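Local coordinates for serine protease pet (Escherichia coli, PDB 4OM9), which acts as a secreted serine protease and enterotoxin, an autotransporter passenger domain of enteroaggregative E. coli that probably cleaves the host cytoskeletal protein alpha-fodrin, at residues Asn891-Lys896 against Lys930-Leu935; Ser174-Thr179 against Val191-Asp196. All blocks are in the same frame, centred on the assembly; numbering follows the deposited sequence.

The two contacts lie on opposite sides of the chain's centre, about 91 Å between their centres and about 76 Å between nearest atoms, and share no strand or sheet. Contact 2 comes first along the chain: it joins strands 172-185 and 188-195 of an antiparallel hairpin within the protease-like region. Contact 1 comes much later, where 891-896 meets 930-935 in irregular chain beyond strand 794-796. Between them runs a long succession of mostly parallel strands, as expected of the beta-helix of an autotransporter passenger. A regular hairpin thus lies near the protease end and an irregular pairing near the far, C-terminal end.

Contact 1: Asn891-Lys896 against Lys930-Leu935; sequences NIDLVK and KSVWTL
W933 O is approached by two groups of 891-896. The CA of D893 lies 3.2 Å from W933 O, with an angle of 149° at its hydrogen, a CA-H...O contact. L894 N is also 3.2 Å from W933 O, whereas I892 O is merely a neighbouring acceptor. The two chains run roughly opposed, their end-to-end directions 146° apart, without the regular bonding of a sheet.

The side chains supply most of the remaining contact. V895 presents CG2 obliquely to the benzo part of the W933 indole, 3.3 Å from its CE3. V895 CG1 is anti to the carbonyl carbon (chi1 -50°), which leaves CG2 between the backbone N and that carbon. V895 CG2 also comes within 3.1 Å of S931 O, a close approach that suggests tight packing. Beyond 930-935, F906 meets the W933 ring edge-to-face. At one end, I892 CG1 rests 3.6 Å from L935 CD1, and the same methyl of L935 also approaches I892 O.

D893 turns its carboxylate over V932: D893 OD1 is 3.3 Å from V932 CG2, and D893 OD2 lies farther off, near V932 CG1. E926 brings a second carboxylate near D893, which would tend to raise the pKa of one of them. At the other end, K896 CD meets K930 NZ at 4.0 Å, while K896 NZ and K930 NZ stand 6.2 Å apart.

S931 OG is hydrogen-bonded outside the segments, to the carbonyl oxygens of A897 and G929. Apolar packing and the CA-H...O contact thus contribute much of this pairing, and the two lysines may add a mild repulsion.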
loop_
_atom_site.group_PDB
_atom_site.type_symbol
_atom_site.label_atom_id
_atom_site.label_comp_id
_atom_site.label_asym_id
_atom_site.label_seq_id
_atom_site.Cartn_x
_atom_site.Cartn_y
_atom_site.Cartn_z
ATOM N N ASN A 891 -6.788 -32.759 60.913
ATOM C CA ASN A 891 -6.671 -31.306 60.991
ATOM C C ASN A 891 -5.726 -30.752 59.923
ATOM O O ASN A 891 -4.504 -30.805 60.064
ATOM C CB ASN A 891 -6.199 -30.881 62.383
ATOM C CG ASN A 891 -7.035 -31.492 63.495
ATOM O OD1 ASN A 891 -8.124 -32.012 63.256
ATOM N ND2 ASN A 891 -6.530 -31.428 64.721
ATOM N N ILE A 892 -6.310 -30.225 58.850
ATOM C CA ILE A 892 -5.542 -29.670 57.735
ATOM C C ILE A 892 -6.278 -28.491 57.090
ATOM O O ILE A 892 -7.350 -28.653 56.510
ATOM C CB ILE A 892 -5.245 -30.737 56.672
ATOM C CG1 ILE A 892 -6.259 -31.876 56.770
ATOM C CG2 ILE A 892 -3.839 -31.295 56.854
ATOM C CD1 ILE A 892 -6.162 -32.877 55.635
ATOM N N ASP A 893 -5.690 -27.305 57.213
ATOM C CA ASP A 893 -6.342 -26.067 56.806
ATOM C C ASP A 893 -6.466 -25.941 55.294
ATOM O O ASP A 893 -5.789 -26.644 54.543
ATOM C CB ASP A 893 -5.578 -24.872 57.368
ATOM C CG ASP A 893 -5.539 -24.874 58.877
ATOM O OD1 ASP A 893 -6.490 -25.408 59.485
ATOM O OD2 ASP A 893 -4.565 -24.345 59.456
ATOM N N LEU A 894 -7.326 -25.033 54.846
ATOM C CA LEU A 894 -7.553 -24.875 53.418
ATOM C C LEU A 894 -7.427 -23.424 52.944
ATOM O O LEU A 894 -7.259 -23.181 51.750
ATOM C CB LEU A 894 -8.926 -25.442 53.038
ATOM C CG LEU A 894 -9.104 -26.961 53.191
ATOM C CD1 LEU A 894 -10.429 -27.410 52.595
ATOM C CD2 LEU A 894 -7.955 -27.731 52.553
ATOM N N VAL A 895 -7.512 -22.462 53.862
ATOM C CA VAL A 895 -7.191 -21.070 53.527
ATOM C C VAL A 895 -6.435 -20.386 54.667
ATOM O O VAL A 895 -6.109 -21.021 55.672
ATOM C CB VAL A 895 -8.448 -20.218 53.200
ATOM C CG1 VAL A 895 -9.350 -20.903 52.169
ATOM C CG2 VAL A 895 -9.206 -19.902 54.452
ATOM N N LYS A 896 -6.159 -19.092 54.496
ATOM C CA LYS A 896 -5.434 -18.302 55.492
ATOM C C LYS A 896 -5.713 -16.800 55.377
ATOM O O LYS A 896 -4.794 -16.012 55.154
ATOM C CB LYS A 896 -3.923 -18.544 55.377
ATOM C CG LYS A 896 -3.365 -19.613 56.314
ATOM C CD LYS A 896 -1.857 -19.466 56.457
ATOM C CE LYS A 896 -1.264 -20.519 57.380
ATOM N NZ LYS A 896 -1.263 -21.876 56.767
ATOM N N LYS A 930 -6.711 -15.807 61.186
ATOM C CA LYS A 930 -6.768 -16.570 59.945
ATOM C C LYS A 930 -7.939 -17.550 59.975
ATOM O O LYS A 930 -7.856 -18.617 60.583
ATOM C CB LYS A 930 -5.449 -17.308 59.708
ATOM C CG LYS A 930 -4.255 -16.385 59.499
ATOM C CD LYS A 930 -2.943 -17.153 59.549
ATOM C CE LYS A 930 -1.750 -16.249 59.267
ATOM N NZ LYS A 930 -1.733 -15.763 57.859
ATOM N N SER A 931 -9.035 -17.165 59.329
ATOM C CA SER A 931 -10.245 -17.979 59.299
ATOM C C SER A 931 -10.076 -19.169 58.368
ATOM O O SER A 931 -10.382 -19.075 57.187
ATOM C CB SER A 931 -11.442 -17.139 58.852
ATOM O OG SER A 931 -11.139 -15.756 58.899
ATOM N N VAL A 932 -9.596 -20.289 58.894
ATOM C CA VAL A 932 -9.316 -21.454 58.060
ATOM C C VAL A 932 -10.534 -22.352 57.871
ATOM O O VAL A 932 -11.624 -22.056 58.357
ATOM C CB VAL A 932 -8.179 -22.306 58.648
ATOM C CG1 VAL A 932 -6.963 -21.440 58.931
ATOM C CG2 VAL A 932 -8.646 -23.011 59.912
ATOM N N TRP A 933 -10.326 -23.446 57.145
ATOM C CA TRP A 933 -11.343 -24.469 56.916
ATOM C C TRP A 933 -10.739 -25.855 57.217
ATOM O O TRP A 933 -9.587 -26.108 56.866
ATOM C CB TRP A 933 -11.853 -24.393 55.471
ATOM C CG TRP A 933 -13.076 -23.515 55.235
ATOM C CD1 TRP A 933 -14.345 -23.943 54.972
ATOM C CD2 TRP A 933 -13.133 -22.072 55.211
ATOM N NE1 TRP A 933 -15.186 -22.870 54.797
ATOM C CE2 TRP A 933 -14.472 -21.718 54.939
ATOM C CE3 TRP A 933 -12.193 -21.063 55.401
ATOM C CZ2 TRP A 933 -14.883 -20.386 54.859
ATOM C CZ3 TRP A 933 -12.610 -19.743 55.313
ATOM C CH2 TRP A 933 -13.941 -19.418 55.045
ATOM N N THR A 934 -11.490 -26.747 57.869
ATOM C CA THR A 934 -10.956 -28.075 58.203
ATOM C C THR A 934 -11.712 -29.231 57.530
ATOM O O THR A 934 -12.293 -29.050 56.461
ATOM C CB THR A 934 -10.944 -28.312 59.724
ATOM O OG1 THR A 934 -10.290 -29.556 60.008
ATOM C CG2 THR A 934 -12.356 -28.354 60.278
ATOM N N LEU A 935 -11.676 -30.421 58.139
ATOM C CA LEU A 935 -12.254 -31.627 57.533
ATOM C C LEU A 935 -12.983 -32.571 58.500
ATOM O O LEU A 935 -12.724 -32.576 59.712
ATOM C CB LEU A 935 -11.163 -32.424 56.812
ATOM C CG LEU A 935 -10.614 -31.915 55.475
ATOM C CD1 LEU A 935 -9.521 -30.882 55.676
ATOM C CD2 LEU A 935 -10.103 -33.081 54.643
#

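Contact 2: Ser174-Thr179 against Val191-Asp196; sequences SLFHIT and VEYEND
F176 and Y193 lay their rings over one another in an offset stack, planes 9° apart and centroids 4.1 Å apart, although the two side chains as a whole cross at about a right angle. CG of F176 sits above the centre of the Y193 ring, and F176 CB adds a CH-pi contact 3.7 Å from the Y193 centroid. R149 takes the Y193 hydroxyl.

H177 and E194 instead lie side by side, pointing the same way. H177 CG lies between its backbone N and carbonyl carbon. One face of the imidazole meets E194 O, offset toward the rim. H177 NE2 donates to E194 OE1 at 2.9 Å; the oxygen lies nearly in the ring plane, but NE2 stands above the carboxylate plane, which is turned 86° from the imidazole. E194 OE2 is held by a salt bridge to K239.

T179 OG1 donates to the anti lone pair of E192 OE1 at 2.8 Å, while its CG2 packs on E194 CB. I178 CD1 reaches V191 CG1 at 3.6 Å.

Along the backbone, H177 N bonds to E194 O (2.9 Å), E194 N to H177 O, T179 N to E192 O, and D196 N to L175 O (3.0 Å). F176-N195 and I178-Y193 are non-hydrogen-bonded pairs and H177-E194 a hydrogen-bonded pair, so the segments belong to the antiparallel hairpin of strands 172-185 and 188-195, twisted to 127° between axes. Strands 143-151 and 239-244 flank it, consistent with a beta-barrel of the chymotrypsin-like PA-clan fold.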
loop_
_atom_site.group_PDB
_atom_site.type_symbol
_atom_site.label_atom_id
_atom_site.label_comp_id
_atom_site.label_asym_id
_atom_site.label_seq_id
_atom_site.Cartn_x
_atom_site.Cartn_y
_atom_site.Cartn_z
ATOM N N SER A 174 -1.222 27.288 -11.204
ATOM C CA SER A 174 -1.997 28.476 -10.844
ATOM C C SER A 174 -3.452 28.103 -10.782
ATOM O O SER A 174 -3.921 27.300 -11.584
ATOM C CB SER A 174 -1.796 29.604 -11.841
ATOM O OG SER A 174 -0.430 29.972 -11.925
ATOM N N LEU A 175 -4.156 28.656 -9.803
ATOM C CA LEU A 175 -5.595 28.490 -9.708
ATOM C C LEU A 175 -6.214 29.838 -10.033
ATOM O O LEU A 175 -5.703 30.868 -9.582
ATOM C CB LEU A 175 -6.011 28.021 -8.321
ATOM C CG LEU A 175 -7.507 28.107 -8.009
ATOM C CD1 LEU A 175 -8.211 26.936 -8.638
ATOM C CD2 LEU A 175 -7.782 28.175 -6.483
ATOM N N PHE A 176 -7.304 29.854 -10.795
ATOM C CA PHE A 176 -7.857 31.137 -11.239
ATOM C C PHE A 176 -9.377 31.151 -11.374
ATOM O O PHE A 176 -10.021 30.105 -11.447
ATOM C CB PHE A 176 -7.214 31.533 -12.580
ATOM C CG PHE A 176 -7.522 30.584 -13.705
ATOM C CD1 PHE A 176 -8.776 30.580 -14.316
ATOM C CD2 PHE A 176 -6.562 29.695 -14.152
ATOM C CE1 PHE A 176 -9.062 29.692 -15.311
ATOM C CE2 PHE A 176 -6.847 28.808 -15.168
ATOM C CZ PHE A 176 -8.096 28.806 -15.749
ATOM N N HIS A 177 -9.936 32.351 -11.454
ATOM C CA HIS A 177 -11.326 32.537 -11.864
ATOM C C HIS A 177 -11.367 33.413 -13.111
ATOM O O HIS A 177 -10.588 34.352 -13.228
ATOM C CB HIS A 177 -12.152 33.166 -10.737
ATOM C CG HIS A 177 -11.512 34.372 -10.114
ATOM N ND1 HIS A 177 -10.555 34.280 -9.128
ATOM C CD2 HIS A 177 -11.714 35.697 -10.326
ATOM C CE1 HIS A 177 -10.180 35.500 -8.763
ATOM N NE2 HIS A 177 -10.866 36.372 -9.475
ATOM N N ILE A 178 -12.267 33.120 -14.043
ATOM C CA ILE A 178 -12.355 33.927 -15.259
ATOM C C ILE A 178 -13.108 35.245 -15.045
ATOM O O ILE A 178 -14.277 35.245 -14.669
ATOM C CB ILE A 178 -13.045 33.170 -16.419
ATOM C CG1 ILE A 178 -12.325 31.854 -16.716
ATOM C CG2 ILE A 178 -13.117 34.065 -17.674
ATOM C CD1 ILE A 178 -12.699 31.251 -18.040
ATOM N N THR A 179 -12.429 36.354 -15.343
ATOM C CA THR A 179 -12.964 37.708 -15.147
ATOM C C THR A 179 -13.534 38.315 -16.432
ATOM O O THR A 179 -14.336 39.235 -16.375
ATOM C CB THR A 179 -11.879 38.655 -14.587
ATOM O OG1 THR A 179 -10.702 38.578 -15.401
ATOM C CG2 THR A 179 -11.504 38.262 -13.150
ATOM N N VAL A 191 -9.752 35.175 -23.486
ATOM C CA VAL A 191 -10.250 34.929 -22.148
ATOM C C VAL A 191 -9.299 35.538 -21.138
ATOM O O VAL A 191 -8.083 35.438 -21.260
ATOM C CB VAL A 191 -10.440 33.437 -21.897
ATOM C CG1 VAL A 191 -10.725 33.153 -20.418
ATOM C CG2 VAL A 191 -11.564 32.923 -22.766
ATOM N N GLU A 192 -9.876 36.218 -20.155
ATOM C CA GLU A 192 -9.101 36.935 -19.161
ATOM C C GLU A 192 -9.333 36.296 -17.811
ATOM O O GLU A 192 -10.468 35.969 -17.460
ATOM C CB GLU A 192 -9.493 38.417 -19.139
ATOM C CG GLU A 192 -8.798 39.255 -18.061
ATOM C CD GLU A 192 -9.454 40.640 -17.896
ATOM O OE1 GLU A 192 -10.345 40.770 -17.032
ATOM O OE2 GLU A 192 -9.090 41.583 -18.629
ATOM N N TYR A 193 -8.259 36.078 -17.059
ATOM C CA TYR A 193 -8.448 35.529 -15.729
ATOM C C TYR A 193 -7.628 36.261 -14.684
ATOM O O TYR A 193 -6.701 37.021 -14.995
ATOM C CB TYR A 193 -8.163 34.008 -15.704
ATOM C CG TYR A 193 -6.721 33.482 -15.607
ATOM C CD1 TYR A 193 -5.888 33.826 -14.544
ATOM C CD2 TYR A 193 -6.248 32.535 -16.516
ATOM C CE1 TYR A 193 -4.608 33.303 -14.422
ATOM C CE2 TYR A 193 -4.956 31.992 -16.405
ATOM C CZ TYR A 193 -4.145 32.388 -15.348
ATOM O OH TYR A 193 -2.870 31.894 -15.198
ATOM N N GLU A 194 -8.015 36.017 -13.438
ATOM C CA GLU A 194 -7.345 36.537 -12.267
ATOM C C GLU A 194 -7.085 35.357 -11.324
ATOM O O GLU A 194 -7.935 34.470 -11.182
ATOM C CB GLU A 194 -8.202 37.611 -11.601
ATOM C CG GLU A 194 -7.646 38.211 -10.319
ATOM C CD GLU A 194 -8.606 39.230 -9.710
ATOM O OE1 GLU A 194 -9.465 38.822 -8.901
ATOM O OE2 GLU A 194 -8.510 40.431 -10.054
ATOM N N ASN A 195 -5.912 35.335 -10.703
ATOM C CA ASN A 195 -5.595 34.258 -9.768
ATOM C C ASN A 195 -6.360 34.345 -8.456
ATOM O O ASN A 195 -6.853 35.412 -8.079
ATOM C CB ASN A 195 -4.110 34.242 -9.470
ATOM C CG ASN A 195 -3.320 33.673 -10.598
ATOM O OD1 ASN A 195 -3.048 32.464 -10.637
ATOM N ND2 ASN A 195 -2.964 34.521 -11.546
ATOM N N ASP A 196 -6.474 33.206 -7.784
ATOM C CA ASP A 196 -6.931 33.174 -6.399
ATOM C C ASP A 196 -6.017 34.069 -5.563
ATOM O O ASP A 196 -4.795 34.072 -5.759
ATOM C CB ASP A 196 -6.917 31.730 -5.871
ATOM C CG ASP A 196 -7.466 31.611 -4.462
ATOM O OD1 ASP A 196 -8.701 31.535 -4.338
ATOM O OD2 ASP A 196 -6.668 31.574 -3.493
#